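Putative isochorismatase (Burkholderia xenovorans, PDB 3OQP) is a putative hydrolase of the isochorismatase family, probably working through a catalytic triad, and is modelled here as a symmetric dimer. Local coordinates at the interface of chains A and B. Sequence-based numbering; all coordinates share one arbitrary frame. Chains: chain A/B, Putative isochorismatase.

Contact 1 and contact 2 are neighbouring patches of one two-fold symmetric interface, the centres of their C-alpha atoms about 11 Å apart. Helix 158-173 runs through both: in contact 2 it packs against its own copy, while in contact 1 B:Val167 and B:Val168 of that helix meet strands 149-151 and 154-156 of chain A, joined by B:Ser200 from helix 197-205 near the C terminus. Contact 1 has a twin with the chains exchanged, whereas contact 2 brings like residues together near the two-fold axis. The pairing suggests a homodimer, although the crystal alone does not prove one in solution.

Contact 1: the interface of chains A and B. Residues chain A 149-151, 154, 156; chain B 167-168, 200.
B:Val167 pushes its methyl CG1 against the beta carbon of A:Tyr149, 3.5 Å from CG1 to CB, at the apolar centre of a helix-against-strand contact between two isochorismatase-fold chains. With chi1 at 176°, CG1 points away from the backbone N and the other branch, CG2, faces the second strand of chain A. There CG2 lies on the backbone of A:Gly154, 3.5 Å from its carbonyl carbon C, where no side chain intervenes. Toward the phenol ring of A:Tyr149, CB of B:Ser200 comes from one face but out over the rim, just beyond CD1, 3.5 Å from that atom. B:Val168 gives a looser contact, its CG2 near the CD2-CE2 edge of the same ring.

Outward from here the amide of A:Asn151 takes over. Its ND2 donates twice into chain B, to the carbonyl O of B:Val167 and to the hydroxyl OG of B:Ser200, each at 3.0 Å from ND2. Both acceptors lie in the amide plane, and both hydrogen bonds are nearly straight, 172° and 168° at the hydrogens, so the pair fixes the rotation of the amide and ties two chain B helices to one side chain. At the rim, the backbone N of A:Glu150 donates to the carbonyl O of B:Ser200 (2.9 Å from N to O).

Contact 2: the interface of chains A and B. Residues chain A 160-161, 164-165, 168; chain B 160-161, 164-165.
Water 1 is held between two glutamates, A:Glu160 and B:Glu160, one from each chain. Its oxygen lies 2.7 Å from OE2 of A:Glu160 and 2.4 Å from OE2 of B:Glu160, the latter short enough to be read with caution. The two carboxylate OE2 atoms approach to 4.3 Å without touching; the shared water may soften their mutual repulsion, and each glutamate sits close to the start of helix 158-173, where the helix end could favour negative charge. In both, CG lies anti to the carbonyl carbon (chi1 near -76°) and the chain continues extended, carrying the carboxylate toward the water.

Behind this bridge the two copies of the helix meet through apolar side chains. A:Val164 and B:Val164 lie side by side, running antiparallel, their CG1 methyls 3.7 Å apart. The second methyl of each reaches over the backbone of the other helix: CG2 of A:Val164 comes to 3.7 Å from the carbonyl O of B:Glu160, and B:Val164 does the same on A:Glu160. CG1 of each valine also touches A:Ile161 or B:Ile161 at the alpha carbon and leans on the CE1 atom of the opposite phenylalanine.

Farther along, A:Phe165 and B:Phe165 stack with their planes 17° apart and their centroids 4.4 Å apart. The overlap is offset: CZ of each ring lies over the rim of the other, 3.5 Å from CZ to CZ. A:Val168 flanks the pair, its CG2 touching CG2 of B:Ile161 and CE1 of B:Phe165. The valine and phenylalanine pairs join the two helices by an apolar seam, water-bridged at one end, that likely contributes to holding the dimer together.

Contact 1: the interface of chains A and B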
# COMPACT_ATOMS: atom_id res chain seq x y z
N TYR A 149 -4.02 6.09 14.01
CA TYR A 149 -3.83 7.38 13.38
C TYR A 149 -5.19 8.14 13.39
O TYR A 149 -6.27 7.54 13.18
CB TYR A 149 -3.50 7.26 11.88
CG TYR A 149 -2.12 6.79 11.51
CD1 TYR A 149 -1.01 7.07 12.27
CD2 TYR A 149 -1.90 6.25 10.27
CE1 TYR A 149 0.26 6.71 11.84
CE2 TYR A 149 -0.61 5.88 9.82
CZ TYR A 149 0.46 6.12 10.62
OH TYR A 149 1.71 5.71 10.19
N GLU A 150 -5.09 9.42 13.61
CA GLU A 150 -6.21 10.31 13.37
C GLU A 150 -5.68 11.57 12.71
O GLU A 150 -4.72 12.18 13.18
CB GLU A 150 -6.97 10.63 14.68
CG GLU A 150 -8.31 11.32 14.39
CD GLU A 150 -9.21 11.46 15.62
OE1 GLU A 150 -8.81 11.05 16.74
OE2 GLU A 150 -10.31 12.01 15.42
N ASN A 151 -6.27 11.96 11.62
CA ASN A 151 -5.82 13.11 10.86
C ASN A 151 -7.03 13.69 10.11
O ASN A 151 -8.17 13.32 10.37
CB ASN A 151 -4.61 12.78 9.97
CG ASN A 151 -4.86 11.65 9.02
OD1 ASN A 151 -5.93 11.54 8.41
ND2 ASN A 151 -3.84 10.79 8.86
N GLY A 154 -9.66 11.16 8.80
CA GLY A 154 -10.46 10.37 9.74
C GLY A 154 -9.61 9.68 10.78
O GLY A 154 -8.49 10.05 11.04
N ALA A 156 -8.46 5.80 12.41
CA ALA A 156 -8.42 4.33 12.29
C ALA A 156 -7.54 3.79 13.41
O ALA A 156 -6.43 4.31 13.64
CB ALA A 156 -7.85 3.91 10.94
N VAL B 167 -6.87 7.32 5.67
CA VAL B 167 -6.14 7.82 6.80
C VAL B 167 -4.63 7.56 6.68
O VAL B 167 -3.82 8.45 6.96
CB VAL B 167 -6.72 7.24 8.10
CG1 VAL B 167 -5.88 7.68 9.30
CG2 VAL B 167 -8.19 7.73 8.27
N VAL B 168 -4.24 6.35 6.28
CA VAL B 168 -2.81 6.08 6.08
C VAL B 168 -2.21 6.91 4.94
O VAL B 168 -1.09 7.48 5.11
CB VAL B 168 -2.60 4.57 5.79
CG1 VAL B 168 -1.21 4.28 5.27
CG2 VAL B 168 -2.93 3.74 7.06
N SER B 200 -0.34 12.26 13.29
CA SER B 200 -1.49 11.38 13.14
C SER B 200 -1.55 10.46 14.37
O SER B 200 -2.63 10.15 14.90
CB SER B 200 -1.34 10.57 11.84
OG SER B 200 -1.55 11.37 10.68

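Contact 2: the interface of chains A and B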
# COMPACT_ATOMS: atom_id res chain seq x y z
N GLU A 160 -7.61 -1.93 13.30
CA GLU A 160 -8.30 -1.78 12.02
C GLU A 160 -7.24 -1.67 10.90
O GLU A 160 -7.36 -2.28 9.85
CB GLU A 160 -9.19 -0.55 11.96
CG GLU A 160 -10.47 -0.62 12.69
CD GLU A 160 -11.23 0.69 12.67
OE1 GLU A 160 -10.59 1.78 12.88
OE2 GLU A 160 -12.47 0.64 12.50
N ILE A 161 -6.21 -0.87 11.13
CA ILE A 161 -5.16 -0.68 10.11
C ILE A 161 -4.49 -2.04 9.81
O ILE A 161 -4.31 -2.40 8.66
CB ILE A 161 -4.15 0.40 10.49
CG1 ILE A 161 -4.85 1.75 10.59
CG2 ILE A 161 -2.96 0.42 9.48
CD1 ILE A 161 -4.01 2.88 11.08
N VAL A 164 -7.01 -4.55 8.09
CA VAL A 164 -7.26 -4.13 6.73
C VAL A 164 -6.07 -4.50 5.84
O VAL A 164 -6.22 -5.05 4.80
CB VAL A 164 -7.67 -2.66 6.62
CG1 VAL A 164 -7.42 -2.13 5.20
CG2 VAL A 164 -9.14 -2.48 7.01
N PHE A 165 -4.87 -4.10 6.25
CA PHE A 165 -3.70 -4.38 5.45
C PHE A 165 -3.46 -5.88 5.32
O PHE A 165 -3.13 -6.36 4.23
CB PHE A 165 -2.45 -3.59 5.93
CG PHE A 165 -2.33 -2.23 5.31
CD1 PHE A 165 -3.09 -1.18 5.76
CD2 PHE A 165 -1.45 -2.04 4.25
CE1 PHE A 165 -3.01 0.04 5.19
CE2 PHE A 165 -1.35 -0.80 3.69
CZ PHE A 165 -2.14 0.22 4.15
N VAL A 168 -6.08 -7.14 2.78
CA VAL A 168 -5.75 -6.66 1.44
C VAL A 168 -4.50 -7.35 0.91
O VAL A 168 -4.45 -7.78 -0.23
CB VAL A 168 -5.62 -5.14 1.42
CG1 VAL A 168 -5.03 -4.62 0.09
CG2 VAL A 168 -6.97 -4.47 1.64
N GLU B 160 -14.28 0.03 5.94
CA GLU B 160 -13.05 -0.07 6.73
C GLU B 160 -11.81 0.07 5.85
O GLU B 160 -10.86 0.74 6.22
CB GLU B 160 -13.02 -1.42 7.48
CG GLU B 160 -13.90 -1.49 8.72
CD GLU B 160 -13.86 -2.92 9.32
OE1 GLU B 160 -13.92 -3.94 8.57
OE2 GLU B 160 -13.77 -3.02 10.55
N ILE B 161 -11.81 -0.61 4.73
CA ILE B 161 -10.68 -0.62 3.82
C ILE B 161 -10.47 0.80 3.29
O ILE B 161 -9.38 1.34 3.37
CB ILE B 161 -10.89 -1.63 2.70
CG1 ILE B 161 -10.84 -3.05 3.26
CG2 ILE B 161 -9.76 -1.48 1.67
CD1 ILE B 161 -11.29 -4.11 2.28
N VAL B 164 -9.35 3.20 6.25
CA VAL B 164 -7.99 2.92 6.70
C VAL B 164 -7.00 3.43 5.64
O VAL B 164 -6.02 4.15 5.98
CB VAL B 164 -7.76 1.43 6.97
CG1 VAL B 164 -6.27 1.04 6.83
CG2 VAL B 164 -8.27 1.07 8.33
N PHE B 165 -7.25 3.12 4.36
CA PHE B 165 -6.29 3.60 3.35
C PHE B 165 -6.33 5.12 3.24
O PHE B 165 -5.28 5.73 3.07
CB PHE B 165 -6.58 2.91 2.00
CG PHE B 165 -5.82 1.66 1.84
CD1 PHE B 165 -6.28 0.47 2.42
CD2 PHE B 165 -4.62 1.62 1.14
CE1 PHE B 165 -5.53 -0.68 2.30
CE2 PHE B 165 -3.92 0.49 1.02
CZ PHE B 165 -4.31 -0.64 1.57
O HOH W 1 -14.11 -1.44 12.39